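Local coordinates for putative NAD(P)H-flavin oxidoreductase (Neisseria meningitidis serogroup A / serotype 4A, PDB 6WT2), which binds FMN and probably uses NAD(P)H to reduce nitro compounds such as chloramphenicol, at residues Ala126-Ala129 against Ile134-Asp137. Residues are numbered along the deposited sequence; the frame is centred on the assembly and turned at random.
Sequences AFQA and ILDD. With NIO (nicotinic acid), chain E.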
# COMPACT_ATOMS: atom_id res chain seq x y z
N ALA A 126 -12.75 7.69 -18.55
CA ALA A 126 -12.42 9.08 -18.26
C ALA A 126 -11.46 9.17 -17.08
O ALA A 126 -10.51 9.96 -17.11
CB ALA A 126 -13.70 9.86 -17.97
N PHE A 127 -11.70 8.36 -16.05
CA PHE A 127 -10.78 8.31 -14.91
C PHE A 127 -9.37 7.97 -15.37
O PHE A 127 -8.41 8.68 -15.05
CB PHE A 127 -11.28 7.27 -13.90
CG PHE A 127 -10.26 6.90 -12.86
CD1 PHE A 127 -9.85 7.83 -11.92
CD2 PHE A 127 -9.70 5.64 -12.82
CE1 PHE A 127 -8.89 7.51 -10.95
CE2 PHE A 127 -8.74 5.31 -11.86
CZ PHE A 127 -8.34 6.24 -10.93
N GLN A 128 -9.24 6.91 -16.16
CA GLN A 128 -7.92 6.45 -16.57
C GLN A 128 -7.28 7.38 -17.60
O GLN A 128 -6.06 7.55 -17.61
CB GLN A 128 -8.02 5.04 -17.14
CG GLN A 128 -8.29 3.99 -16.09
CD GLN A 128 -8.13 2.61 -16.66
OE1 GLN A 128 -8.43 2.39 -17.84
NE2 GLN A 128 -7.66 1.67 -15.85
N ALA A 129 -8.08 7.96 -18.49
CA ALA A 129 -7.49 8.78 -19.54
C ALA A 129 -7.19 10.20 -19.07
O ALA A 129 -6.17 10.77 -19.45
CB ALA A 129 -8.41 8.81 -20.77
N ILE A 134 -3.20 7.37 -17.10
CA ILE A 134 -2.38 6.17 -17.18
C ILE A 134 -2.61 5.40 -18.47
O ILE A 134 -2.10 4.28 -18.61
CB ILE A 134 -2.61 5.26 -15.95
CG1 ILE A 134 -4.09 4.87 -15.83
CG2 ILE A 134 -2.08 5.91 -14.69
CD1 ILE A 134 -4.38 3.88 -14.71
N LEU A 135 -3.34 5.96 -19.43
CA LEU A 135 -3.64 5.26 -20.68
C LEU A 135 -2.67 5.56 -21.82
O LEU A 135 -2.82 5.00 -22.91
CB LEU A 135 -5.06 5.58 -21.16
CG LEU A 135 -6.19 4.99 -20.34
CD1 LEU A 135 -7.40 4.82 -21.23
CD2 LEU A 135 -5.78 3.66 -19.74
N ASP A 136 -1.70 6.44 -21.61
CA ASP A 136 -0.72 6.68 -22.66
C ASP A 136 0.52 5.80 -22.53
O ASP A 136 1.29 5.68 -23.49
CB ASP A 136 -0.29 8.15 -22.66
CG ASP A 136 -1.31 9.04 -23.36
OD1 ASP A 136 -2.38 8.54 -23.76
OD2 ASP A 136 -1.02 10.25 -23.50
N ASP A 137 0.71 5.16 -21.37
CA ASP A 137 1.93 4.40 -21.09
C ASP A 137 1.55 3.10 -20.41
O ASP A 137 0.88 3.11 -19.37
CB ASP A 137 2.88 5.22 -20.21
CG ASP A 137 4.13 4.45 -19.84
OD1 ASP A 137 4.51 3.50 -20.56
OD2 ASP A 137 4.75 4.80 -18.81
N NIO E . -13.79 6.67 -9.05
C1 NIO E . -14.31 5.60 -8.42
C2 NIO E . -13.49 4.57 -7.98
C3 NIO E . -12.12 4.63 -8.19
C4 NIO E . -11.60 5.74 -8.86
C5 NIO E . -12.47 6.75 -9.27
C6 NIO E . -14.09 3.38 -7.28
O1 NIO E . -13.32 2.56 -6.74
O2 NIO E . -15.34 3.24 -7.26
O HOH W 1 -3.68 8.95 -20.21
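The carbonyl oxygen Gln128 O, in the last turns of helix 114-131, accepts a hydrogen bond from Ile134 N at 2.9 Å, and with an N-H...O angle of 165° the bond is nearly straight. Donor and acceptor are six positions apart in the chain, which has already left the helix and doubles back over its end. One step further on, a water does this less directly, donating to Ala129 O and accepting from Leu135 N, at 3.2 and 3.1 Å.

Both loop residues pack against the side chain of Gln128, from adjacent directions. Leu135 crosses it at about a right angle, CG and CD2 both 3.7 Å from Gln128 CB and CD2 3.5 Å from Gln128 OE1; its forked end also sends CD1 to the lone methyl of Ala129, small enough to admit it at 4.1 Å. Ile134 covers further atoms: CG1 sits between its own backbone N and carbonyl carbon (chi1 58°), and CD1, ending the longer branch, extends to Gln128 CG and NE2, both 4.1 Å away. Glutamine suits this buried place because its methylenes pack against the branched residues while the amide serves another loop, NE2 donating to Ala95 O and OE1 accepting a weak bond from Phe97 N. Ile134 also packs on Trp144 of helix 138-162.

From the same helical turn Phe127 serves the ligand. With CG anti to the backbone N (chi1 166°), its ring offers a broad apolar face to nicotinic acid, whose C4 stands 3.8 Å above the ring centre; Arg109 NH1 makes a hydrogen bond to the same ligand. Asp137, its carboxylate accepting from Arg139 N, N-caps the next helix. This compact helix-loop-helix connection links a helix lining the nicotinic acid pocket to helix 138-162 of the nitroreductase fold.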